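Local coordinates for small ribosomal subunit biogenesis GTPase RsgA (Thermotoga maritima, PDB 1U0L), which probably hydrolyses GTP slowly as a circularly permuted GTPase and assists late steps in the maturation of the 30S ribosomal subunit, at residues P241-K245 with D260-V264; Y50-E56 with I67-R73; I189-K194 with L217-F221. All coordinates share one frame; numbering follows the deposited sequence.

Interaction 1 of 3, residues P241-K245 with D260-V264. With ZN (zinc ion), chain D.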
# COMPACT_ATOMS: atom_id res chain seq x y z
N PRO A 241 4.10 -3.33 20.77
CA PRO A 241 5.49 -2.86 20.76
C PRO A 241 6.47 -3.92 20.27
O PRO A 241 7.21 -3.71 19.31
CB PRO A 241 5.73 -2.48 22.22
CG PRO A 241 4.36 -2.07 22.69
CD PRO A 241 3.48 -3.15 22.09
N GLU A 242 6.47 -5.07 20.94
CA GLU A 242 7.36 -6.18 20.61
C GLU A 242 7.14 -6.74 19.20
O GLU A 242 7.93 -7.55 18.72
CB GLU A 242 7.19 -7.30 21.64
CG GLU A 242 5.74 -7.60 22.00
CD GLU A 242 5.16 -6.63 23.02
OE1 GLU A 242 3.92 -6.52 23.09
OE2 GLU A 242 5.94 -6.00 23.76
N GLU A 243 6.08 -6.29 18.55
CA GLU A 243 5.76 -6.76 17.20
C GLU A 243 6.42 -5.91 16.10
O GLU A 243 6.87 -6.42 15.08
CB GLU A 243 4.23 -6.75 17.03
CG GLU A 243 3.74 -6.97 15.61
CD GLU A 243 2.23 -6.98 15.53
OE1 GLU A 243 1.69 -6.99 14.40
OE2 GLU A 243 1.58 -6.97 16.61
N LEU A 244 6.46 -4.60 16.34
CA LEU A 244 7.04 -3.63 15.42
C LEU A 244 8.35 -4.07 14.75
O LEU A 244 8.52 -3.91 13.54
CB LEU A 244 7.27 -2.33 16.17
CG LEU A 244 6.88 -0.98 15.57
CD1 LEU A 244 7.67 0.10 16.29
CD2 LEU A 244 7.16 -0.93 14.08
N LYS A 245 9.28 -4.62 15.54
CA LYS A 245 10.59 -5.03 15.02
C LYS A 245 10.54 -5.92 13.77
O LYS A 245 11.50 -5.95 12.99
CB LYS A 245 11.38 -5.75 16.12
CG LYS A 245 10.94 -7.19 16.35
CD LYS A 245 11.64 -7.85 17.50
CE LYS A 245 11.18 -7.28 18.82
NZ LYS A 245 11.37 -8.26 19.91
N ASP A 260 14.08 -12.83 21.50
CA ASP A 260 13.18 -11.76 21.13
C ASP A 260 13.59 -10.46 21.84
O ASP A 260 12.93 -9.97 22.75
CB ASP A 260 11.72 -12.10 21.49
CG ASP A 260 10.74 -11.06 20.97
OD1 ASP A 260 10.72 -10.81 19.75
OD2 ASP A 260 9.98 -10.48 21.79
N CYS A 261 14.72 -9.92 21.40
CA CYS A 261 15.25 -8.68 21.93
C CYS A 261 14.59 -7.57 21.11
O CYS A 261 14.63 -7.62 19.89
CB CYS A 261 16.75 -8.67 21.71
SG CYS A 261 17.53 -7.08 21.93
N ASN A 262 13.99 -6.59 21.78
CA ASN A 262 13.33 -5.50 21.10
C ASN A 262 14.29 -4.47 20.50
O ASN A 262 13.87 -3.48 19.90
CB ASN A 262 12.34 -4.82 22.04
CG ASN A 262 11.19 -5.73 22.43
OD1 ASN A 262 10.58 -6.39 21.57
ND2 ASN A 262 10.86 -5.77 23.72
N HIS A 263 15.59 -4.71 20.68
CA HIS A 263 16.62 -3.84 20.13
C HIS A 263 16.72 -2.43 20.72
O HIS A 263 17.40 -1.57 20.16
CB HIS A 263 16.45 -3.73 18.62
CG HIS A 263 16.05 -5.02 17.97
ND1 HIS A 263 16.90 -6.10 17.87
CD2 HIS A 263 14.87 -5.42 17.42
CE1 HIS A 263 16.27 -7.10 17.29
NE2 HIS A 263 15.04 -6.72 17.01
N VAL A 264 16.04 -2.17 21.84
CA VAL A 264 16.11 -0.84 22.45
C VAL A 264 17.18 -0.80 23.54
O VAL A 264 18.32 -0.45 23.27
CB VAL A 264 14.76 -0.42 23.08
CG1 VAL A 264 14.88 0.99 23.68
CG2 VAL A 264 13.66 -0.46 22.03
ZN ZN D . 18.23 -6.69 19.76
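K245 reaches with its ammonium group into the loop that carries two of the four zinc ligands, so the contact joins the residue just after the short, weakly bonded helix 241-244 to the zinc-finger part. K245 NZ forms a salt bridge with D260 OD1 at 2.6 Å, meeting the carboxylate from well above its plane (60°). The same nitrogen donates a hydrogen bond to N262 OD1, also at 2.6 Å, coming from 41° above that carbonyl plane and so not on a lone pair. A weak hydrogen bond runs from K245 NZ to C261 O, 3.3 Å, so that three oxygens, from three successive residues, surround the ammonium nitrogen. D260 is poorly ordered, and its share is therefore less firmly placed. The lysine chain bends at its third torsion (chi3 71°), which turns the ammonium group in among these acceptors. Next to it the loop holds the metal: C261 SG binds zinc at 2.3 Å and H263 ND1 at 2.4 Å, while C256 and C269 complete the site. Within the loop, H263 N also donates a hydrogen bond to the metal-bound C261 SG at 3.3 Å. Y285 and Y288 of helix 282-296 hold the carbonyls of H263 and N262 by hydrogen bonds. Packing fills in the rest. E242 lays its CB against N262 OD1, and the aliphatic part of K245 crosses the imidazole of H263 at about a right angle. C261 O sits over the centre of one face of that ring, whereas K245 CB meets its edge in plane, 3.7 Å from H263 CD2.

Interaction 2 of 3, residues Y50-E56 with I67-R73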
# COMPACT_ATOMS: atom_id res chain seq x y z
N TYR A 50 -16.14 -6.63 0.31
CA TYR A 50 -15.48 -5.35 0.11
C TYR A 50 -14.96 -5.15 -1.32
O TYR A 50 -15.00 -6.06 -2.14
CB TYR A 50 -14.30 -5.23 1.09
CG TYR A 50 -14.71 -5.29 2.54
CD1 TYR A 50 -14.43 -6.41 3.33
CD2 TYR A 50 -15.39 -4.22 3.14
CE1 TYR A 50 -14.83 -6.47 4.67
CE2 TYR A 50 -15.80 -4.27 4.46
CZ TYR A 50 -15.52 -5.39 5.23
OH TYR A 50 -15.94 -5.43 6.55
N VAL A 51 -14.48 -3.95 -1.60
CA VAL A 51 -13.92 -3.65 -2.91
C VAL A 51 -12.61 -4.45 -2.98
O VAL A 51 -11.80 -4.46 -2.04
CB VAL A 51 -13.61 -2.15 -3.05
CG1 VAL A 51 -13.29 -1.81 -4.49
CG2 VAL A 51 -14.78 -1.33 -2.55
N GLY A 52 -12.39 -5.11 -4.11
CA GLY A 52 -11.17 -5.89 -4.25
C GLY A 52 -11.39 -7.35 -3.92
O GLY A 52 -10.49 -8.18 -4.06
N ASP A 53 -12.61 -7.66 -3.46
CA ASP A 53 -12.96 -9.03 -3.12
C ASP A 53 -13.27 -9.81 -4.37
O ASP A 53 -13.94 -9.30 -5.27
CB ASP A 53 -14.16 -9.08 -2.19
CG ASP A 53 -13.77 -9.38 -0.77
OD1 ASP A 53 -12.72 -10.06 -0.59
OD2 ASP A 53 -14.48 -8.97 0.17
N ARG A 54 -12.75 -11.03 -4.44
CA ARG A 54 -12.99 -11.91 -5.58
C ARG A 54 -14.30 -12.64 -5.30
O ARG A 54 -14.50 -13.16 -4.20
CB ARG A 54 -11.85 -12.91 -5.71
CG ARG A 54 -11.11 -12.81 -7.03
CD ARG A 54 -10.21 -11.60 -7.07
NE ARG A 54 -9.45 -11.52 -8.31
CZ ARG A 54 -8.36 -10.79 -8.46
NH1 ARG A 54 -7.90 -10.07 -7.45
NH2 ARG A 54 -7.72 -10.77 -9.63
N VAL A 55 -15.19 -12.69 -6.28
CA VAL A 55 -16.47 -13.38 -6.08
C VAL A 55 -16.98 -14.17 -7.27
O VAL A 55 -16.55 -13.97 -8.41
CB VAL A 55 -17.59 -12.39 -5.66
CG1 VAL A 55 -17.24 -11.74 -4.31
CG2 VAL A 55 -17.80 -11.35 -6.75
N GLU A 56 -17.90 -15.10 -6.99
CA GLU A 56 -18.53 -15.92 -8.02
C GLU A 56 -20.03 -15.63 -7.93
O GLU A 56 -20.62 -15.71 -6.85
CB GLU A 56 -18.21 -17.40 -7.80
CG GLU A 56 -18.26 -17.87 -6.36
CD GLU A 56 -17.82 -19.31 -6.23
OE1 GLU A 56 -18.42 -20.19 -6.88
OE2 GLU A 56 -16.86 -19.57 -5.47
N ILE A 67 -24.73 -12.35 -6.42
CA ILE A 67 -23.50 -12.89 -5.87
C ILE A 67 -23.76 -14.14 -5.04
O ILE A 67 -24.43 -14.08 -4.01
CB ILE A 67 -22.76 -11.84 -5.03
CG1 ILE A 67 -22.45 -10.62 -5.91
CG2 ILE A 67 -21.46 -12.43 -4.50
CD1 ILE A 67 -21.73 -9.50 -5.19
N GLU A 68 -23.23 -15.26 -5.51
CA GLU A 68 -23.41 -16.54 -4.84
C GLU A 68 -22.41 -16.78 -3.73
O GLU A 68 -22.75 -17.38 -2.71
CB GLU A 68 -23.34 -17.68 -5.86
CG GLU A 68 -24.48 -17.67 -6.89
CD GLU A 68 -25.85 -17.91 -6.27
OE1 GLU A 68 -26.85 -17.81 -7.00
OE2 GLU A 68 -25.92 -18.21 -5.06
N ASN A 69 -21.18 -16.33 -3.91
CA ASN A 69 -20.17 -16.53 -2.88
C ASN A 69 -18.98 -15.58 -3.00
O ASN A 69 -18.66 -15.09 -4.09
CB ASN A 69 -19.69 -17.98 -2.89
CG ASN A 69 -18.72 -18.29 -1.77
OD1 ASN A 69 -19.00 -18.05 -0.60
ND2 ASN A 69 -17.57 -18.84 -2.13
N VAL A 70 -18.34 -15.32 -1.86
CA VAL A 70 -17.17 -14.45 -1.77
C VAL A 70 -15.94 -15.27 -1.39
O VAL A 70 -15.90 -15.85 -0.31
CB VAL A 70 -17.38 -13.38 -0.70
CG1 VAL A 70 -16.16 -12.49 -0.62
CG2 VAL A 70 -18.62 -12.58 -1.00
N LEU A 71 -14.94 -15.30 -2.26
CA LEU A 71 -13.70 -16.05 -2.01
C LEU A 71 -12.96 -15.52 -0.79
O LEU A 71 -13.27 -14.44 -0.29
CB LEU A 71 -12.76 -15.97 -3.21
CG LEU A 71 -12.99 -16.83 -4.45
CD1 LEU A 71 -14.39 -16.61 -5.01
CD2 LEU A 71 -11.93 -16.47 -5.48
N HIS A 72 -11.97 -16.28 -0.32
CA HIS A 72 -11.18 -15.87 0.84
C HIS A 72 -10.15 -14.82 0.44
O HIS A 72 -9.49 -14.94 -0.59
CB HIS A 72 -10.48 -17.07 1.48
CG HIS A 72 -11.42 -18.11 2.01
ND1 HIS A 72 -12.03 -19.05 1.21
CD2 HIS A 72 -11.85 -18.37 3.27
CE1 HIS A 72 -12.79 -19.84 1.95
NE2 HIS A 72 -12.70 -19.44 3.21
N ARG A 73 -10.02 -13.78 1.26
CA ARG A 73 -9.10 -12.69 0.98
C ARG A 73 -7.71 -12.91 1.58
O ARG A 73 -7.57 -13.52 2.64
CB ARG A 73 -9.70 -11.38 1.49
CG ARG A 73 -10.08 -11.44 2.94
CD ARG A 73 -10.44 -10.07 3.50
NE ARG A 73 -11.86 -9.96 3.84
CZ ARG A 73 -12.82 -9.79 2.94
NH1 ARG A 73 -12.50 -9.72 1.66
NH2 ARG A 73 -14.09 -9.70 3.32
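V55 and V70 form a non-hydrogen-bonded antiparallel pair and E56 and N69 the hydrogen-bonded pair beside it, on strands whose short segments run at 139° to each other. Where they meet, E68 and N69 both face E56 in a classic beta bulge: E56 O accepts from N69 N at 3.1 Å and from E68 N at 3.0 Å, the latter on a lone pair in the carbonyl plane. V55 CG1 lies against both methyls of V70, nearest CG2 at 3.7 Å, and I67 CG2 comes up to V55 CB. On the other face, E56 CG stands between its backbone N and carbonyl carbon (chi1 41°), and the extended chain beyond it runs alongside N69; a weak hydrogen bond joins N69 ND2 to E56 OE2, which also lies near L71 CD1. Replacing E56 by alanine would probably leave the N69 amide without this weak acceptor and take away the chain beside L71 CD1. L71 CD2 packs on R54 CB at 3.6 Å. Ahead of strand 54-58, a type II turn from Y50 to D53 brings D53 OD2 back to Y50 N (2.9 Å), and D53 forms a salt bridge with R73 whose exact geometry is doubtful. This hairpin belongs to the OB-fold domain: strand 54-58 lies against strand 11-19, while strand 65-70 pairs with strand 33-38 and sends I67 onto V23 and V25 of strand 22-27.

Interaction 3 of 3, residues I189-K194 with L217-F221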
# COMPACT_ATOMS: atom_id res chain seq x y z
N ILE A 189 0.26 7.96 -15.81
CA ILE A 189 0.30 6.54 -16.15
C ILE A 189 -0.84 6.14 -17.07
O ILE A 189 -0.67 5.29 -17.96
CB ILE A 189 0.18 5.67 -14.88
CG1 ILE A 189 1.26 6.07 -13.87
CG2 ILE A 189 0.32 4.21 -15.25
CD1 ILE A 189 1.04 5.50 -12.48
N ASN A 190 -1.99 6.76 -16.86
CA ASN A 190 -3.17 6.48 -17.66
C ASN A 190 -4.03 7.72 -17.78
O ASN A 190 -4.96 7.90 -17.00
CB ASN A 190 -4.01 5.39 -17.00
CG ASN A 190 -3.96 4.08 -17.74
OD1 ASN A 190 -4.90 3.26 -17.64
ND2 ASN A 190 -2.88 3.85 -18.48
N PRO A 191 -3.74 8.59 -18.76
CA PRO A 191 -4.54 9.82 -18.93
C PRO A 191 -6.02 9.57 -18.67
O PRO A 191 -6.61 8.66 -19.24
CB PRO A 191 -4.25 10.20 -20.37
CG PRO A 191 -2.79 9.87 -20.48
CD PRO A 191 -2.70 8.50 -19.80
N GLY A 192 -6.61 10.37 -17.78
CA GLY A 192 -8.01 10.21 -17.46
C GLY A 192 -8.27 9.76 -16.03
O GLY A 192 -9.18 10.26 -15.38
N LEU A 193 -7.47 8.81 -15.55
CA LEU A 193 -7.59 8.28 -14.20
C LEU A 193 -7.15 9.28 -13.14
O LEU A 193 -6.20 10.04 -13.34
CB LEU A 193 -6.73 7.02 -14.05
CG LEU A 193 -7.13 5.75 -14.78
CD1 LEU A 193 -6.12 4.67 -14.46
CD2 LEU A 193 -8.53 5.32 -14.35
N LYS A 194 -7.82 9.27 -11.98
CA LYS A 194 -7.44 10.19 -10.92
C LYS A 194 -7.97 9.76 -9.56
O LYS A 194 -8.98 9.07 -9.47
CB LYS A 194 -7.96 11.60 -11.23
CG LYS A 194 -9.47 11.67 -11.40
CD LYS A 194 -9.92 13.05 -11.83
CE LYS A 194 -9.24 13.50 -13.12
NZ LYS A 194 -9.45 12.56 -14.26
N LEU A 217 -9.71 1.08 -10.14
CA LEU A 217 -9.61 1.65 -11.46
C LEU A 217 -8.77 0.70 -12.27
O LEU A 217 -7.68 0.31 -11.85
CB LEU A 217 -8.95 3.02 -11.39
CG LEU A 217 -9.75 4.04 -10.58
CD1 LEU A 217 -8.91 5.28 -10.33
CD2 LEU A 217 -11.04 4.37 -11.31
N LYS A 218 -9.27 0.30 -13.44
CA LYS A 218 -8.53 -0.63 -14.27
C LYS A 218 -7.49 0.10 -15.09
O LYS A 218 -7.77 1.16 -15.65
CB LYS A 218 -9.48 -1.39 -15.20
CG LYS A 218 -8.84 -2.58 -15.90
CD LYS A 218 -9.72 -3.18 -16.98
CE LYS A 218 -11.05 -3.70 -16.43
NZ LYS A 218 -11.95 -2.60 -15.96
N PHE A 219 -6.29 -0.45 -15.15
CA PHE A 219 -5.22 0.15 -15.92
C PHE A 219 -5.28 -0.30 -17.37
O PHE A 219 -5.66 -1.43 -17.67
CB PHE A 219 -3.85 -0.22 -15.35
CG PHE A 219 -3.41 0.65 -14.21
CD1 PHE A 219 -2.98 0.08 -13.02
CD2 PHE A 219 -3.41 2.03 -14.33
CE1 PHE A 219 -2.56 0.87 -11.96
CE2 PHE A 219 -3.00 2.84 -13.28
CZ PHE A 219 -2.57 2.26 -12.09
N ASP A 220 -4.88 0.59 -18.26
CA ASP A 220 -4.84 0.30 -19.68
C ASP A 220 -4.14 -1.03 -19.89
O ASP A 220 -4.61 -1.89 -20.64
CB ASP A 220 -4.05 1.38 -20.41
CG ASP A 220 -4.91 2.20 -21.32
OD1 ASP A 220 -6.15 2.13 -21.18
OD2 ASP A 220 -4.35 2.93 -22.17
N PHE A 221 -3.02 -1.19 -19.20
CA PHE A 221 -2.17 -2.37 -19.32
C PHE A 221 -2.50 -3.54 -18.41
O PHE A 221 -1.65 -4.41 -18.21
CB PHE A 221 -0.73 -1.94 -19.10
CG PHE A 221 -0.54 -1.13 -17.85
CD1 PHE A 221 -0.54 -1.73 -16.60
CD2 PHE A 221 -0.40 0.25 -17.92
CE1 PHE A 221 -0.40 -0.97 -15.44
CE2 PHE A 221 -0.26 1.01 -16.78
CZ PHE A 221 -0.26 0.40 -15.53
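N190 OD1 accepts the backbone N-H of D220 at 2.7 Å, on a lone pair in the carbonyl plane and with an N-H...O angle of 152°. The other end of the same amide turns back on its own chain, N190 ND2 donating to I189 O at 2.7 Å. With both ends engaged, the amide's rotation is fixed and it spans from the end of the helix to the loop beyond the strand. D220 CB lies alongside the amide, whose plane stands 78° from that of the D220 carboxylate. N190 OD1 also comes in at the edge of the F219 ring, near its plane. N190 is the first residue to leave helix 182-189, the helix that begins in the P-loop of the GTPase domain. L193 N then hydrogen-bonds to N190 O, and L193 comes to lie against strand 216-218, an outermost strand of the six-stranded sheet. Here L193 divides its branches. With CG anti to the carbonyl carbon (chi1 -69°), CD1 reaches the ring of F219 at 3.8 Å from its CD2, and L193 CD2 rests on L217 CB at the same distance of 3.8 Å, the two leucines pointing in opposite directions. F219 and F221 pack on each other, F221 CZ over one face of the F219 ring toward its rim and F219 CB over a face of F221. I189 CG2 meets F221 CE2 at 3.6 Å, at the edge of the ring, and lies 4.1 Å from F219 CE2. L186 of helix 182-189 packs against both L193 and F219, and helix 160-167 covers I189 and F221 through K164 and L167.

Along the chain the contacts run in the order 2, 3, 1, one in each part of the protein: the OB-fold domain, the GTPase domain and the zinc-finger region. Interactions 2 and 3 have centres 23 Å apart and nearest atoms about 7 Å apart; K218 of interaction 3 forms a salt bridge with E26 on strand 22-27 of the sheet to which the hairpin of interaction 2 belongs. Interaction 1 is more remote, its centre 36 Å from that of interaction 2 and 41 Å from that of interaction 3, across the chain's centre from the latter. The GDP-bearing GTPase domain lies between the other two parts in the chain; these may contribute to the protein's rRNA binding.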